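Local structure of alpha-1,3-glucanase (6K0P) at residues V81-T86 against V103-S108; V55-T60 against I153-D158; G99-S104 against E137-M142. The protein hydrolyses alpha-1,3-glucan as a member of glycoside hydrolase family 87, cutting the alpha-1,3-linkages between its glucose units. The protein carries 1 engineered substitution. One frame throughout, in Å; residues are numbered along the deposited sequence. Where two conformers were deposited one is given.

Interaction 1: residues V81-T86 against V103-S108. With GLC (alpha-D-glucopyranose), chain D.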
loop_
_atom_site.group_PDB
_atom_site.type_symbol
_atom_site.label_atom_id
_atom_site.label_comp_id
_atom_site.label_asym_id
_atom_site.label_seq_id
_atom_site.Cartn_x
_atom_site.Cartn_y
_atom_site.Cartn_z
ATOM N N VAL A 81 -0.059 -16.021 -12.757
ATOM C CA VAL A 81 -0.198 -17.344 -13.361
ATOM C C VAL A 81 -1.673 -17.717 -13.348
ATOM O O VAL A 81 -2.505 -16.975 -12.814
ATOM C CB VAL A 81 0.669 -18.400 -12.644
ATOM C CG1 VAL A 81 2.141 -18.039 -12.787
ATOM C CG2 VAL A 81 0.289 -18.538 -11.166
ATOM N N ALA A 82 -1.999 -18.862 -13.944
ATOM C CA ALA A 82 -3.386 -19.294 -14.030
ATOM C C ALA A 82 -3.980 -19.513 -12.645
ATOM O O ALA A 82 -3.284 -19.860 -11.690
ATOM C CB ALA A 82 -3.461 -20.607 -14.808
ATOM N N GLU A 83 -5.292 -19.318 -12.546
ATOM C CA GLU A 83 -6.003 -19.649 -11.317
ATOM C C GLU A 83 -5.775 -21.109 -10.932
ATOM O O GLU A 83 -5.621 -21.983 -11.792
ATOM C CB GLU A 83 -7.502 -19.373 -11.513
ATOM C CG GLU A 83 -8.446 -19.937 -10.440
ATOM C CD GLU A 83 -8.279 -19.298 -9.061
ATOM O OE1 GLU A 83 -7.165 -19.373 -8.483
ATOM O OE2 GLU A 83 -9.279 -18.736 -8.541
ATOM N N ASN A 84 -5.705 -21.353 -9.621
ATOM C CA ASN A 84 -5.585 -22.699 -9.055
ATOM C C ASN A 84 -4.374 -23.450 -9.604
ATOM O O ASN A 84 -4.453 -24.622 -9.984
ATOM C CB ASN A 84 -6.873 -23.508 -9.222
ATOM C CG ASN A 84 -6.916 -24.723 -8.317
ATOM O OD1 ASN A 84 -6.396 -24.698 -7.199
ATOM N ND2 ASN A 84 -7.535 -25.793 -8.796
ATOM N N THR A 85 -3.232 -22.771 -9.643
ATOM C CA THR A 85 -2.021 -23.414 -10.136
ATOM C C THR A 85 -0.827 -23.043 -9.276
ATOM O O THR A 85 -0.776 -21.971 -8.657
ATOM C CB THR A 85 -1.676 -23.088 -11.601
ATOM O OG1 THR A 85 -1.224 -21.742 -11.699
ATOM C CG2 THR A 85 -2.865 -23.283 -12.515
ATOM N N THR A 86 0.126 -23.960 -9.251
ATOM C CA THR A 86 1.455 -23.724 -8.709
ATOM C C THR A 86 2.460 -24.285 -9.699
ATOM O O THR A 86 2.147 -25.160 -10.516
ATOM C CB THR A 86 1.667 -24.419 -7.358
ATOM O OG1 THR A 86 1.653 -25.843 -7.556
ATOM C CG2 THR A 86 0.588 -24.021 -6.360
ATOM N N VAL A 103 6.127 -20.156 -8.113
ATOM C CA VAL A 103 5.055 -19.234 -8.474
ATOM C C VAL A 103 3.719 -19.906 -8.207
ATOM O O VAL A 103 3.568 -21.126 -8.346
ATOM C CB VAL A 103 5.166 -18.737 -9.931
ATOM C CG1 VAL A 103 6.437 -17.920 -10.106
ATOM C CG2 VAL A 103 5.145 -19.902 -10.910
ATOM N N SER A 104 2.733 -19.100 -7.825
ATOM C CA SER A 104 1.460 -19.646 -7.377
ATOM C C SER A 104 0.384 -18.580 -7.423
ATOM O O SER A 104 0.653 -17.402 -7.197
ATOM C CB SER A 104 1.573 -20.140 -5.934
ATOM O OG SER A 104 0.337 -20.651 -5.478
ATOM N N SER A 105 -0.849 -19.022 -7.670
ATOM C CA SER A 105 -2.010 -18.151 -7.539
ATOM C C SER A 105 -2.802 -18.422 -6.261
ATOM O O SER A 105 -3.973 -18.034 -6.175
ATOM C CB SER A 105 -2.912 -18.259 -8.769
ATOM O OG SER A 105 -3.219 -19.618 -9.036
ATOM N N LYS A 106 -2.186 -19.079 -5.269
ATOM C CA LYS A 106 -2.889 -19.376 -4.018
ATOM C C LYS A 106 -3.528 -18.129 -3.402
ATOM O O LYS A 106 -4.664 -18.180 -2.908
ATOM C CB LYS A 106 -1.923 -20.025 -3.029
ATOM C CG LYS A 106 -2.522 -20.184 -1.633
ATOM C CD LYS A 106 -1.536 -20.823 -0.674
ATOM C CE LYS A 106 -2.186 -21.021 0.698
ATOM N NZ LYS A 106 -1.315 -21.812 1.606
ATOM N N PHE A 107 -2.824 -16.999 -3.434
ATOM C CA PHE A 107 -3.262 -15.779 -2.764
ATOM C C PHE A 107 -3.881 -14.750 -3.699
ATOM O O PHE A 107 -4.358 -13.713 -3.222
ATOM C CB PHE A 107 -2.097 -15.165 -1.976
ATOM C CG PHE A 107 -1.646 -16.023 -0.828
ATOM C CD1 PHE A 107 -2.386 -16.064 0.336
ATOM C CD2 PHE A 107 -0.504 -16.815 -0.931
ATOM C CE1 PHE A 107 -2.000 -16.862 1.402
ATOM C CE2 PHE A 107 -0.101 -17.621 0.132
ATOM C CZ PHE A 107 -0.853 -17.645 1.302
ATOM N N SER A 108 -3.883 -15.003 -5.005
ATOM C CA SER A 108 -4.455 -14.091 -5.981
ATOM C C SER A 108 -5.821 -14.603 -6.445
ATOM O O SER A 108 -6.298 -15.661 -6.018
ATOM C CB SER A 108 -3.485 -13.910 -7.150
ATOM O OG SER A 108 -3.049 -15.176 -7.632
HETATM C C1 GLC D . 5.297 -21.532 -1.119
HETATM C C2 GLC D . 4.148 -20.963 -1.942
HETATM C C3 GLC D . 3.063 -20.342 -1.071
HETATM C C4 GLC D . 2.630 -21.394 -0.069
HETATM C C5 GLC D . 3.838 -21.955 0.662
HETATM C C6 GLC D . 3.360 -22.994 1.669
HETATM O O2 GLC D . 4.648 -20.074 -2.919
HETATM O O3 GLC D . 1.976 -20.073 -1.898
HETATM O O4 GLC D . 1.749 -20.870 0.913
HETATM O O5 GLC D . 4.785 -22.497 -0.248
HETATM O O6 GLC D . 2.846 -24.130 0.993
HETATM O O HOH W 1 -1.258 -14.978 -9.848
HETATM O O HOH W 2 -6.764 -18.480 -6.290
#

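Interaction 2: residues V55-T60 against I153-D158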
loop_
_atom_site.group_PDB
_atom_site.type_symbol
_atom_site.label_atom_id
_atom_site.label_comp_id
_atom_site.label_asym_id
_atom_site.label_seq_id
_atom_site.Cartn_x
_atom_site.Cartn_y
_atom_site.Cartn_z
ATOM N N VAL A 55 5.386 -8.404 -19.085
ATOM C CA VAL A 55 5.821 -9.193 -20.234
ATOM C C VAL A 55 5.281 -10.599 -20.060
ATOM O O VAL A 55 5.593 -11.277 -19.072
ATOM C CB VAL A 55 7.344 -9.197 -20.410
ATOM C CG1 VAL A 55 7.714 -10.046 -21.626
ATOM C CG2 VAL A 55 7.864 -7.772 -20.576
ATOM N N TYR A 56 4.460 -11.028 -21.014
ATOM C CA TYR A 56 3.816 -12.331 -20.995
ATOM C C TYR A 56 4.736 -13.349 -21.654
ATOM O O TYR A 56 5.106 -13.197 -22.826
ATOM C CB TYR A 56 2.520 -12.191 -21.791
ATOM C CG TYR A 56 1.605 -13.390 -21.926
ATOM C CD1 TYR A 56 1.174 -14.118 -20.820
ATOM C CD2 TYR A 56 1.103 -13.736 -23.170
ATOM C CE1 TYR A 56 0.280 -15.187 -20.964
ATOM C CE2 TYR A 56 0.226 -14.786 -23.319
ATOM C CZ TYR A 56 -0.178 -15.509 -22.224
ATOM O OH TYR A 56 -1.075 -16.549 -22.408
ATOM N N LEU A 57 5.109 -14.385 -20.901
ATOM C CA LEU A 57 5.911 -15.489 -21.411
ATOM C C LEU A 57 4.980 -16.676 -21.599
ATOM O O LEU A 57 4.366 -17.150 -20.639
ATOM C CB LEU A 57 7.044 -15.840 -20.446
ATOM C CG LEU A 57 7.894 -14.685 -19.911
ATOM C CD1 LEU A 57 8.970 -15.216 -18.964
ATOM C CD2 LEU A 57 8.527 -13.895 -21.059
ATOM N N ASP A 58 4.877 -17.156 -22.839
ATOM C CA ASP A 58 3.820 -18.093 -23.191
ATOM C C ASP A 58 4.331 -19.244 -24.046
ATOM O O ASP A 58 3.520 -19.992 -24.608
ATOM C CB ASP A 58 2.717 -17.328 -23.917
ATOM C CG ASP A 58 1.449 -18.128 -24.075
ATOM O OD1 ASP A 58 1.138 -18.974 -23.210
ATOM O OD2 ASP A 58 0.765 -17.901 -25.098
ATOM N N ALA A 59 5.642 -19.425 -24.155
ATOM C CA ALA A 59 6.171 -20.584 -24.851
ATOM C C ALA A 59 7.509 -20.927 -24.226
ATOM O O ALA A 59 8.181 -20.055 -23.668
ATOM C CB ALA A 59 6.340 -20.318 -26.356
ATOM N N THR A 60 7.878 -22.202 -24.305
ATOM C CA THR A 60 9.188 -22.615 -23.823
ATOM C C THR A 60 10.276 -21.803 -24.515
ATOM O O THR A 60 10.267 -21.635 -25.740
ATOM C CB THR A 60 9.382 -24.115 -24.063
ATOM O OG1 THR A 60 8.394 -24.835 -23.317
ATOM C CG2 THR A 60 10.761 -24.564 -23.606
ATOM N N ILE A 153 20.121 -10.771 -15.385
ATOM C CA ILE A 153 19.247 -11.689 -14.666
ATOM C C ILE A 153 18.053 -11.944 -15.570
ATOM O O ILE A 153 17.233 -11.046 -15.806
ATOM C CB ILE A 153 18.814 -11.125 -13.308
ATOM C CG1 ILE A 153 20.024 -10.948 -12.378
ATOM C CG2 ILE A 153 17.757 -12.030 -12.668
ATOM C CD1 ILE A 153 20.709 -12.253 -11.987
ATOM N N LYS A 154 17.976 -13.156 -16.105
ATOM C CA LYS A 154 16.954 -13.509 -17.079
ATOM C C LYS A 154 15.899 -14.367 -16.390
ATOM O O LYS A 154 16.233 -15.314 -15.672
ATOM C CB LYS A 154 17.606 -14.249 -18.249
ATOM C CG LYS A 154 16.654 -14.700 -19.329
ATOM C CD LYS A 154 17.416 -15.208 -20.563
ATOM C CE LYS A 154 18.309 -16.393 -20.227
ATOM N NZ LYS A 154 18.577 -17.165 -21.484
ATOM N N ILE A 155 14.630 -14.005 -16.571
ATOM C CA ILE A 155 13.507 -14.828 -16.143
ATOM C C ILE A 155 13.035 -15.550 -17.390
ATOM O O ILE A 155 12.667 -14.898 -18.371
ATOM C CB ILE A 155 12.381 -13.967 -15.559
ATOM C CG1 ILE A 155 12.907 -13.094 -14.416
ATOM C CG2 ILE A 155 11.223 -14.846 -15.095
ATOM C CD1 ILE A 155 13.504 -13.893 -13.251
ATOM N N GLN A 156 13.070 -16.879 -17.375
ATOM C CA GLN A 156 12.832 -17.652 -18.587
ATOM C C GLN A 156 11.935 -18.843 -18.289
ATOM O O GLN A 156 12.078 -19.510 -17.257
ATOM C CB GLN A 156 14.163 -18.134 -19.178
ATOM C CG GLN A 156 14.048 -18.953 -20.455
ATOM C CD GLN A 156 15.378 -19.062 -21.165
ATOM O OE1 GLN A 156 15.891 -18.074 -21.681
ATOM N NE2 GLN A 156 15.945 -20.264 -21.193
ATOM N N LYS A 157 11.013 -19.107 -19.210
ATOM C CA LYS A 157 10.075 -20.218 -19.081
ATOM C C LYS A 157 10.674 -21.425 -19.790
ATOM O O LYS A 157 10.640 -21.514 -21.020
ATOM C CB LYS A 157 8.728 -19.826 -19.679
ATOM C CG LYS A 157 7.539 -20.488 -19.002
ATOM C CD LYS A 157 6.215 -20.020 -19.616
ATOM C CE LYS A 157 5.932 -20.757 -20.908
ATOM N NZ LYS A 157 5.678 -22.212 -20.713
ATOM N N ASP A 158 11.229 -22.353 -19.019
ATOM C CA ASP A 158 11.870 -23.542 -19.563
ATOM C C ASP A 158 10.893 -24.717 -19.540
ATOM O O ASP A 158 9.786 -24.633 -19.003
ATOM C CB ASP A 158 13.141 -23.880 -18.765
ATOM C CG ASP A 158 14.294 -22.926 -19.053
ATOM O OD1 ASP A 158 14.304 -22.301 -20.131
ATOM O OD2 ASP A 158 15.209 -22.815 -18.203
HETATM O O HOH W 3 7.796 -23.971 -20.856
#

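Interaction 3: residues G99-S104 against E137-M142. With GLC (alpha-D-glucopyranose), chain D; GLC (alpha-D-glucopyranose), chain B.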
loop_
_atom_site.group_PDB
_atom_site.type_symbol
_atom_site.label_atom_id
_atom_site.label_comp_id
_atom_site.label_asym_id
_atom_site.label_seq_id
_atom_site.Cartn_x
_atom_site.Cartn_y
_atom_site.Cartn_z
ATOM N N GLY A 99 18.291 -21.259 -10.814
ATOM C CA GLY A 99 17.263 -21.729 -9.909
ATOM C C GLY A 99 15.879 -21.558 -10.495
ATOM O O GLY A 99 15.705 -21.260 -11.684
ATOM N N LYS A 100 14.896 -21.753 -9.625
ATOM C CA LYS A 100 13.494 -21.694 -10.006
ATOM C C LYS A 100 12.718 -20.967 -8.925
ATOM O O LYS A 100 12.880 -21.258 -7.737
ATOM C CB LYS A 100 12.929 -23.099 -10.231
ATOM C CG LYS A 100 13.489 -23.735 -11.515
ATOM C CD LYS A 100 12.784 -24.999 -11.931
ATOM C CE LYS A 100 13.465 -25.594 -13.150
ATOM N NZ LYS A 100 13.069 -24.919 -14.428
ATOM N N PHE A 101 11.907 -19.997 -9.334
ATOM C CA PHE A 101 10.945 -19.396 -8.425
ATOM C C PHE A 101 9.764 -20.342 -8.260
ATOM O O PHE A 101 9.337 -20.995 -9.218
ATOM C CB PHE A 101 10.382 -18.111 -9.025
ATOM C CG PHE A 101 11.324 -16.941 -8.997
ATOM C CD1 PHE A 101 11.384 -16.094 -7.893
ATOM C CD2 PHE A 101 12.125 -16.670 -10.090
ATOM C CE1 PHE A 101 12.249 -15.004 -7.884
ATOM C CE2 PHE A 101 12.986 -15.580 -10.092
ATOM C CZ PHE A 101 13.038 -14.744 -8.989
ATOM N N ASN A 102 9.209 -20.375 -7.050
ATOM C CA ASN A 102 7.948 -21.057 -6.780
ATOM C C ASN A 102 6.837 -20.033 -6.994
ATOM O O ASN A 102 6.645 -19.131 -6.170
ATOM C CB ASN A 102 7.961 -21.590 -5.344
ATOM C CG ASN A 102 6.665 -22.297 -4.949
ATOM O OD1 ASN A 102 5.567 -21.868 -5.299
ATOM N ND2 ASN A 102 6.795 -23.369 -4.189
ATOM N N VAL A 103 6.127 -20.156 -8.113
ATOM C CA VAL A 103 5.055 -19.234 -8.474
ATOM C C VAL A 103 3.719 -19.906 -8.207
ATOM O O VAL A 103 3.568 -21.126 -8.346
ATOM C CB VAL A 103 5.166 -18.737 -9.931
ATOM C CG1 VAL A 103 6.437 -17.920 -10.106
ATOM C CG2 VAL A 103 5.145 -19.902 -10.910
ATOM N N SER A 104 2.733 -19.100 -7.825
ATOM C CA SER A 104 1.460 -19.646 -7.377
ATOM C C SER A 104 0.384 -18.580 -7.423
ATOM O O SER A 104 0.653 -17.402 -7.197
ATOM C CB SER A 104 1.573 -20.140 -5.934
ATOM O OG SER A 104 0.337 -20.651 -5.478
ATOM N N GLU A 137 0.647 -11.862 -7.959
ATOM C CA GLU A 137 1.203 -12.262 -6.675
ATOM C C GLU A 137 2.715 -12.372 -6.824
ATOM O O GLU A 137 3.279 -12.083 -7.886
ATOM C CB GLU A 137 0.546 -13.542 -6.146
ATOM C CG GLU A 137 -0.349 -13.315 -4.922
ATOM C CD GLU A 137 0.435 -12.937 -3.680
ATOM O OE1 GLU A 137 -0.138 -12.300 -2.774
ATOM O OE2 GLU A 137 1.627 -13.306 -3.595
ATOM N N ASP A 138 3.383 -12.773 -5.742
ATOM C CA ASP A 138 4.831 -12.649 -5.665
ATOM C C ASP A 138 5.483 -13.995 -5.385
ATOM O O ASP A 138 4.922 -14.851 -4.691
ATOM C CB ASP A 138 5.255 -11.707 -4.531
ATOM C CG ASP A 138 4.873 -10.260 -4.771
ATOM O OD1 ASP A 138 4.345 -9.912 -5.861
ATOM O OD2 ASP A 138 5.107 -9.461 -3.835
ATOM N N ALA A 139 6.698 -14.155 -5.903
ATOM C CA ALA A 139 7.545 -15.293 -5.569
ATOM C C ALA A 139 8.884 -14.772 -5.070
ATOM O O ALA A 139 9.457 -13.845 -5.654
ATOM C CB ALA A 139 7.770 -16.180 -6.799
ATOM N N GLN A 140 9.387 -15.371 -3.991
ATOM C CA GLN A 140 10.613 -14.931 -3.331
ATOM C C GLN A 140 11.692 -15.998 -3.476
ATOM O O GLN A 140 11.421 -17.190 -3.298
ATOM C CB GLN A 140 10.364 -14.681 -1.834
ATOM C CG GLN A 140 9.278 -13.646 -1.517
ATOM C CD GLN A 140 7.861 -14.180 -1.679
ATOM O OE1 GLN A 140 7.609 -15.373 -1.512
ATOM N NE2 GLN A 140 6.935 -13.295 -2.035
ATOM N N LEU A 141 12.924 -15.571 -3.770
ATOM C CA LEU A 141 14.003 -16.525 -4.008
ATOM C C LEU A 141 15.346 -15.916 -3.631
ATOM O O LEU A 141 15.650 -14.787 -4.022
ATOM C CB LEU A 141 14.036 -16.921 -5.486
ATOM C CG LEU A 141 15.013 -18.027 -5.880
ATOM C CD1 LEU A 141 14.547 -19.340 -5.296
ATOM C CD2 LEU A 141 15.098 -18.125 -7.412
ATOM N N MET A 142 16.156 -16.663 -2.892
ATOM C CA MET A 142 17.523 -16.259 -2.595
ATOM C C MET A 142 18.480 -17.209 -3.296
ATOM O O MET A 142 18.251 -18.422 -3.335
ATOM C CB MET A 142 17.795 -16.252 -1.087
ATOM C CG MET A 142 19.225 -15.860 -0.694
ATOM S SD MET A 142 19.361 -15.329 1.031
ATOM C CE MET A 142 17.657 -15.558 1.510
HETATM C C1 GLC D . 5.297 -21.532 -1.119
HETATM C C2 GLC D . 4.148 -20.963 -1.942
HETATM C C3 GLC D . 3.063 -20.342 -1.071
HETATM C C4 GLC D . 2.630 -21.394 -0.069
HETATM C C5 GLC D . 3.838 -21.955 0.662
HETATM C C6 GLC D . 3.360 -22.994 1.669
HETATM O O2 GLC D . 4.648 -20.074 -2.919
HETATM O O3 GLC D . 1.976 -20.073 -1.898
HETATM O O4 GLC D . 1.749 -20.870 0.913
HETATM O O5 GLC D . 4.785 -22.497 -0.248
HETATM O O6 GLC D . 2.846 -24.130 0.993
HETATM C C1 GLC B . 8.706 -20.437 2.083
HETATM C C2 GLC B . 7.357 -20.620 1.417
HETATM C C3 GLC B . 7.389 -20.917 -0.088
HETATM C C4 GLC B . 8.406 -20.026 -0.724
HETATM C C5 GLC B . 9.727 -20.299 -0.069
HETATM C C6 GLC B . 10.878 -19.561 -0.738
HETATM O O1 GLC B . 9.238 -21.646 2.351
HETATM O O2 GLC B . 6.633 -21.587 2.132
HETATM O O3 GLC B . 6.189 -20.468 -0.656
HETATM O O4 GLC B . 8.491 -20.340 -2.083
HETATM O O5 GLC B . 9.609 -19.783 1.223
HETATM O O6 GLC B . 10.724 -18.163 -0.766
HETATM O O HOH W 4 8.046 -18.079 -3.727
HETATM O O HOH W 5 10.601 -19.349 -4.838
HETATM O O HOH W 6 4.599 -17.590 -4.837
#

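Interaction 1: residues V81-T86 against V103-S108
Ser105 sends its hydroxyl into the turn made by residues 82 to 85, where one small polar group serves as both donor and acceptor. Its OG donates to Ala82 O at 2.7 Å and accepts a nearly straight bond from Thr85 N at 3.2 Å. Both follow from a rotamer that tucks OG between the residue's own backbone N and carbonyl carbon (chi1 52°). In the conformer given, Thr85 OG1, placed in the same way (chi1 72°), also donates to Ala82 O at 2.8 Å. The main chain adds a bond from Ser105 N to Thr85 O at 3.1 Å. An alanine in place of Ser105 would probably leave Thr85 N without its acceptor and Ala82 O without the serine hydroxyl, with the backbone bond to Thr85 O left to hold the turn. Beside these polar bonds, Val81 rests CG2 on Ser104 C at 3.7 Å and brings CG1 to Val103 CG2 at 4.0 Å. Thr86 and Ser104 form an antiparallel non-hydrogen-bonded pair, and in the conformer given Thr86 CG2 lies 3.5 Å from Ser104 OG. The same OG accepts from Lys106 N in an ST turn, beyond which extended Lys106 bonds glucose O4 of chain D through NZ at 3.3 Å. The 82-85 turn links strands 72-80 and 86-93, and Val81 and Val103 both pack on Ile165 of strand 165-173.

Interaction 2: residues V55-T60 against I153-D158
Leu57 makes the first touch, at the end of strand 55-57, and illustrates how two layers can be joined without any direct hydrogen bond. Its first torsion sets CG anti to the carbonyl carbon, and an extended chi2 (180°) carries CD1 on to 3.8 Å from Ile155 O and, more loosely, to 4.5 Å from Ile155 CG2. The same leucine packs on Ile165 and Val167 of strand 165-173, while Ile155 leans on Val64 and Phe66 of strand 63-67. The carbonyl of Leu57 then meets the aliphatic part of Lys157, Leu57 O to Lys157 CD at 3.6 Å. At Asp58 the side chain turns from the contact and only the backbone lies against the lysine; the carboxylate, though opposite in charge, does not touch NZ, and Asp58 N bonds Glu62. Ala59 follows with its amide N, which lies 3.5 Å from Lys157 CE. The bend at chi3 (80°) sets CE there, and a further bend at chi4 (66°) places NZ. Its NZ is supplied with acceptors: Val162 O, a weaker bond to Ser163 O, and a water at 2.8 Å. Thr60 ends the walk. Its CA approaches Lys157 O at 3.3 Å in a CA-H...O contact, and its methyl CG2, anti to the backbone N, lies 4.1 Å from Asp158 C. Thr60 OG1 is 2.7 Å from the water that binds Lys157 NZ, and this water also donates to Asp158 O, bridging the two chain segments. Strand 55-57 belongs to one antiparallel sheet and strand 152-156 to another, so apolar side chains meeting between them are the filling of a beta-sandwich, consistent with the galactose-binding-domain-like clan of this region.

Interaction 3: residues G99-S104 against E137-M142
Leu141 lies over one face of the Phe101 ring, its CD2 standing 4.0 Å above the ring centre in a CH-pi contact. A chi1 of -174° sets the leucine CG anti to the backbone N, and from there CD2 reaches over the ring; its CB presses on Phe101 CE1 at 3.6 Å while Leu141 CD1 approaches Lys100 O at 3.5 Å. A little further along, Ala139 fits closely between the strands: its CB is only 3.2 Å from Asn102 O and also touches Phe101 CD1 and Val103 CG1. On this tightly packed side the ring also touches Phe75 and Leu77 of strand 72-80 and Ile91 of strand 86-93. The pairing is an instructive case of two border strands from different sheets of a beta-sandwich. Strand 96-104 is outermost in a four-stranded antiparallel sheet, whereas strand 137-143 pairs with strand 72-80 in the other. They run antiparallel at 154°, yet no direct hydrogen bond joins them. Water takes that place on the looser side. One molecule links Asn102 N to Gln140 O, 2.8 Å from each; a second accepts from Gln140 N, donates to Asn102 O and bonds O4 of the chain B glucose. The sugars lie over this wet seam. Glucose O6 of chain B donates to Gln140 O at 2.8 Å, and glucose O2 of chain D gives a weak bond to Asn102 OD1 at 3.1 Å. With CG anti to its backbone N (chi1 179°), Asn102 directs its amide to the sugars. On strand 137-143, Glu137 OE1 bonds His305 and Asp138 OD2 forms a salt bridge with Arg350, both in the second part of the catalytic domain.

Overall arrangement
From the N terminus, strand 55-57 comes first, and interaction 2 closes a long loop when residues 153-158 return to it. Interaction 1 is nested inside that loop: the turn at 81-86 is met by 103-108, which ties it to the end of strand 96-104. Interaction 3 is nested there too and begins where interaction 1 ends, since both use Val103 and Ser104 before strand 137-143 arrives. Interactions 2 and 3 each join the two antiparallel sheets, and Ile155 on Phe101 connects them inside the sandwich. Interactions 1 and 3 touch through Phe107 and Glu137 and border the same glucose of chain D. Interactions 1 and 2 do not touch, their centres about 17 Å apart.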